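Local structure of bifunctional endo-1,4-beta-xylanase A (Neocallimastix patriciarum, 2C1F) at residues Trp24-Gly29 with Arg52-Ala57; Glu45-Val50 with Gln204-Ala209. The protein probably hydrolyses internal beta-1,4-xylosidic bonds of xylan through this glycoside hydrolase family 11 endo-xylanase domain. All coordinates share one frame; numbering follows the deposited sequence.

Contact 1. Residues Trp24-Gly29 with Arg52-Ala57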
# COMPACT_ATOMS: atom_id res chain seq x y z
N TRP A 24 5.74 -10.83 0.56
CA TRP A 24 6.43 -11.09 1.81
C TRP A 24 5.50 -11.77 2.79
O TRP A 24 4.31 -11.43 2.85
CB TRP A 24 6.98 -9.78 2.39
CG TRP A 24 7.58 -9.86 3.78
CD1 TRP A 24 8.88 -10.08 4.10
CD2 TRP A 24 6.88 -9.67 5.02
NE1 TRP A 24 9.05 -10.05 5.47
CE2 TRP A 24 7.83 -9.80 6.06
CE3 TRP A 24 5.55 -9.42 5.36
CZ2 TRP A 24 7.49 -9.68 7.41
CZ3 TRP A 24 5.21 -9.30 6.70
CH2 TRP A 24 6.18 -9.43 7.71
N LEU A 25 6.06 -12.72 3.55
CA LEU A 25 5.40 -13.41 4.66
C LEU A 25 6.34 -13.39 5.85
O LEU A 25 7.54 -13.60 5.69
CB LEU A 25 5.08 -14.86 4.29
CG LEU A 25 4.22 -15.72 5.24
CD1 LEU A 25 2.72 -15.40 5.13
CD2 LEU A 25 4.43 -17.20 4.97
N ASP A 26 5.82 -13.14 7.05
CA ASP A 26 6.65 -13.19 8.24
C ASP A 26 7.03 -14.64 8.54
O ASP A 26 6.55 -15.56 7.87
CB ASP A 26 5.93 -12.55 9.42
CG ASP A 26 6.88 -12.02 10.49
OD1 ASP A 26 8.09 -12.34 10.46
OD2 ASP A 26 6.41 -11.30 11.38
N ASN A 27 7.89 -14.85 9.54
CA ASN A 27 8.34 -16.19 9.94
C ASN A 27 7.43 -16.87 10.97
O ASN A 27 7.80 -17.88 11.58
CB ASN A 27 9.80 -16.15 10.45
CG ASN A 27 9.97 -15.31 11.72
OD1 ASN A 27 8.99 -14.87 12.34
ND2 ASN A 27 11.21 -15.08 12.11
N THR A 28 6.22 -16.33 11.11
CA THR A 28 5.24 -16.78 12.10
C THR A 28 4.27 -17.83 11.56
O THR A 28 3.37 -18.28 12.27
CB THR A 28 4.42 -15.58 12.62
OG1 THR A 28 3.85 -14.88 11.51
CG2 THR A 28 5.31 -14.62 13.39
N GLY A 29 4.44 -18.23 10.30
CA GLY A 29 3.63 -19.29 9.70
C GLY A 29 2.81 -18.82 8.51
O GLY A 29 2.86 -17.65 8.10
N ARG A 52 -0.29 -14.07 14.71
CA ARG A 52 0.70 -13.15 14.17
C ARG A 52 1.06 -13.41 12.69
O ARG A 52 2.12 -12.97 12.23
CB ARG A 52 1.95 -13.11 15.04
CG ARG A 52 1.69 -12.74 16.50
CD ARG A 52 2.98 -12.72 17.33
NE ARG A 52 4.08 -12.10 16.57
CZ ARG A 52 5.29 -12.62 16.36
NH1 ARG A 52 5.64 -13.80 16.88
NH2 ARG A 52 6.19 -11.93 15.64
N GLY A 53 0.17 -14.10 11.98
CA GLY A 53 0.29 -14.27 10.54
C GLY A 53 0.23 -12.92 9.86
O GLY A 53 -0.57 -12.06 10.23
N ASN A 54 1.09 -12.73 8.87
CA ASN A 54 1.38 -11.41 8.35
C ASN A 54 1.90 -11.53 6.92
O ASN A 54 2.97 -12.09 6.68
CB ASN A 54 2.41 -10.72 9.26
CG ASN A 54 2.49 -9.21 9.05
OD1 ASN A 54 1.74 -8.63 8.27
ND2 ASN A 54 3.41 -8.58 9.75
N PHE A 55 1.13 -10.99 5.99
CA PHE A 55 1.37 -11.19 4.57
C PHE A 55 1.19 -9.87 3.83
O PHE A 55 0.32 -9.05 4.20
CB PHE A 55 0.36 -12.21 4.02
CG PHE A 55 0.40 -12.36 2.53
CD1 PHE A 55 1.27 -13.27 1.94
CD2 PHE A 55 -0.42 -11.59 1.72
CE1 PHE A 55 1.30 -13.41 0.55
CE2 PHE A 55 -0.39 -11.73 0.32
CZ PHE A 55 0.48 -12.63 -0.26
N LEU A 56 1.98 -9.69 2.77
CA LEU A 56 1.77 -8.59 1.83
C LEU A 56 2.19 -8.96 0.40
O LEU A 56 3.09 -9.76 0.19
CB LEU A 56 2.48 -7.32 2.32
CG LEU A 56 4.01 -7.33 2.23
CD1 LEU A 56 4.55 -6.78 0.90
CD2 LEU A 56 4.59 -6.54 3.41
N ALA A 57 1.48 -8.38 -0.56
CA ALA A 57 1.79 -8.50 -1.99
C ALA A 57 1.50 -7.15 -2.63
O ALA A 57 0.45 -6.56 -2.39
CB ALA A 57 0.93 -9.58 -2.64
O HOH W 1 3.93 -11.06 12.50
O HOH W 2 3.26 -14.93 8.73
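In the beta-jelly roll of this family 11 xylanase, strands 19-25 and 54-62 are antiparallel neighbours in the larger sheet, and W24-G29 meets R52-A57 where this ladder frays into loops. W24 and L56 form a hydrogen-bonded pair: W24 N reaches L56 O at 2.9 Å, and L56 N returns to W24 O. Two residues on, past the non-hydrogen-bonded pair L25-F55, D26 N donates to N54 O (3.1 Å), almost in line with the carbonyl bond. On the face that carries W24 and L56, the indole, with CG anti to the backbone N (chi1 172°), swings along the neighbouring strand. Its CE3 packs on L56 CD2 (3.6 Å), while its CH2 edge meets N54 ND2 at 3.5 Å, the amide standing nearly perpendicular to the ring (89°). Replacing W24 with an alanine would probably leave L56 CD2 and the N54 amide without the ring they both pack against, and open a gap over the strand pair. On the other face, L25 CD1 approaches the edge of the F55 ring. Beyond the strand ends, a water bridges D26 OD2 and R52 O, and a second joins T28 OG1, G29 O and N54 N. The methyl T28 CG2 lies over one face of the R52 guanidinium, toward its rim, 3.6 Å from R52 CZ, and the T28 hydroxyl OG1 donates to R52 O at 2.7 Å from above the carbonyl plane.

Contact 2. Residues Glu45-Val50 with Gln204-Ala209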
# COMPACT_ATOMS: atom_id res chain seq x y z
N GLU A 45 -2.51 -14.53 -3.41
CA GLU A 45 -3.27 -15.36 -2.48
C GLU A 45 -2.49 -15.54 -1.20
O GLU A 45 -1.27 -15.67 -1.23
CB GLU A 45 -3.55 -16.73 -3.08
CG GLU A 45 -4.49 -16.72 -4.26
CD GLU A 45 -4.38 -17.98 -5.08
OE1 GLU A 45 -3.93 -19.02 -4.53
OE2 GLU A 45 -4.71 -17.93 -6.29
N TRP A 46 -3.20 -15.55 -0.08
CA TRP A 46 -2.57 -15.79 1.20
C TRP A 46 -3.44 -16.65 2.11
O TRP A 46 -4.66 -16.55 2.11
CB TRP A 46 -2.17 -14.47 1.87
CG TRP A 46 -3.30 -13.59 2.32
CD1 TRP A 46 -3.78 -13.46 3.60
CD2 TRP A 46 -4.06 -12.69 1.51
NE1 TRP A 46 -4.81 -12.55 3.62
CE2 TRP A 46 -5.01 -12.07 2.36
CE3 TRP A 46 -4.05 -12.36 0.15
CZ2 TRP A 46 -5.93 -11.14 1.89
CZ3 TRP A 46 -4.96 -11.43 -0.31
CH2 TRP A 46 -5.89 -10.83 0.56
N ASN A 47 -2.76 -17.53 2.85
CA ASN A 47 -3.37 -18.32 3.93
C ASN A 47 -2.52 -18.11 5.18
O ASN A 47 -1.55 -18.83 5.41
CB ASN A 47 -3.44 -19.80 3.55
CG ASN A 47 -4.10 -20.02 2.19
OD1 ASN A 47 -5.30 -19.79 2.02
ND2 ASN A 47 -3.29 -20.42 1.21
N ALA A 48 -2.88 -17.09 5.96
CA ALA A 48 -2.11 -16.72 7.15
C ALA A 48 -3.02 -16.47 8.35
O ALA A 48 -2.71 -15.64 9.21
CB ALA A 48 -1.24 -15.49 6.87
N ALA A 49 -4.13 -17.21 8.42
CA ALA A 49 -5.06 -17.13 9.56
C ALA A 49 -4.49 -17.91 10.74
O ALA A 49 -5.09 -18.87 11.23
CB ALA A 49 -6.44 -17.65 9.17
N VAL A 50 -3.32 -17.47 11.17
CA VAL A 50 -2.61 -18.05 12.30
C VAL A 50 -2.19 -16.89 13.19
O VAL A 50 -2.21 -15.73 12.77
CB VAL A 50 -1.36 -18.86 11.85
CG1 VAL A 50 -1.77 -20.04 10.97
CG2 VAL A 50 -0.35 -17.98 11.12
N GLN A 204 -3.38 -12.12 10.23
CA GLN A 204 -4.17 -13.20 10.83
C GLN A 204 -5.43 -13.51 9.98
O GLN A 204 -6.52 -13.76 10.49
CB GLN A 204 -4.52 -12.88 12.29
CG GLN A 204 -3.28 -12.62 13.13
CD GLN A 204 -3.58 -12.40 14.60
OE1 GLN A 204 -4.72 -12.15 15.00
NE2 GLN A 204 -2.54 -12.46 15.42
N SER A 205 -5.23 -13.52 8.67
CA SER A 205 -6.32 -13.73 7.73
C SER A 205 -5.88 -14.55 6.54
O SER A 205 -4.69 -14.81 6.36
CB SER A 205 -6.89 -12.38 7.27
OG SER A 205 -5.92 -11.60 6.59
N SER A 206 -6.85 -14.94 5.73
CA SER A 206 -6.60 -15.57 4.45
C SER A 206 -7.47 -14.90 3.42
O SER A 206 -8.56 -14.44 3.75
CB SER A 206 -6.93 -17.05 4.50
OG SER A 206 -6.22 -17.65 5.54
N GLY A 207 -7.01 -14.87 2.18
CA GLY A 207 -7.81 -14.26 1.13
C GLY A 207 -7.19 -14.29 -0.25
O GLY A 207 -6.21 -15.00 -0.51
N VAL A 208 -7.77 -13.50 -1.14
CA VAL A 208 -7.29 -13.39 -2.51
C VAL A 208 -7.51 -11.97 -3.04
O VAL A 208 -8.49 -11.30 -2.71
CB VAL A 208 -7.92 -14.49 -3.43
CG1 VAL A 208 -9.42 -14.47 -3.35
CG2 VAL A 208 -7.49 -14.34 -4.88
N ALA A 209 -6.56 -11.49 -3.82
CA ALA A 209 -6.69 -10.21 -4.49
C ALA A 209 -6.23 -10.46 -5.92
O ALA A 209 -5.03 -10.68 -6.17
CB ALA A 209 -5.84 -9.16 -3.82
O HOH W 3 -6.36 -17.90 0.07
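A tryptophan laid over a glycine marks this antiparallel strand pair in the smaller sheet of the jelly roll, where E45-V50 runs against Q204-A209. The segment axes of strands 45-47 and 205-209 approach to 4.7 Å, their N-to-C directions 171° apart, close to exactly antiparallel. W46 and G207 form the hydrogen-bonded pair: W46 N donates to G207 O (3.1 Å), and G207 N donates back to W46 O at 2.9 Å. The W46 indole takes the torsion that sets CG between its backbone N and carbonyl carbon (chi1 68°), which folds the ring across the partner strand. G207 CA then sits over the six-membered ring, 3.8 Å from its centroid and 14° off the normal, a CH-pi contact; a CB at G207 would probably collide with W46 CZ2. The backbone from S206 C to V208 N lies over the same ring face. At the rim, W46 NE1 makes a weak hydrogen bond of 3.3 Å to S205 OG, which lies in the ring plane and is also bonded to N92 O. On the sheet face bearing E45 and V208, these two side chains lie side by side, E45 CG 3.9 Å from V208 CG2. N47 shares that face: its OD1 and G207 O are both approached by one water, while its ND2 bonds to N31 OD1. Past N47, A48 N donates to S205 O (2.9 Å), and A49 is the centre of an inverse gamma turn. Strand 31-36 flanks E45 and N47 on one side, strand 75-88 bonds S206 on the other, and W46 and S205 both touch S93 of strand 91-102 in the larger sheet.

How the contacts relate
The centres of contacts 1 and 2 lie about 9 Å apart, on the same side of the chain's centre, and each belongs to a different sheet of the jelly roll. Their segments alternate along the chain: 24-29, 45-50, 52-57, then 204-209. Strands 42-47 and 54-62 follow one another, so the short link between them carries the chain from the smaller sheet to the larger. A much later passage back to the smaller sheet lies at Q204, a corner between strands 192-202 and 205-218, where Q204 N probably bonds to G53 O at 2.8 Å. Between the sheets, the rings of F55 and W46 stack, joining the two contacts through the sandwich interior.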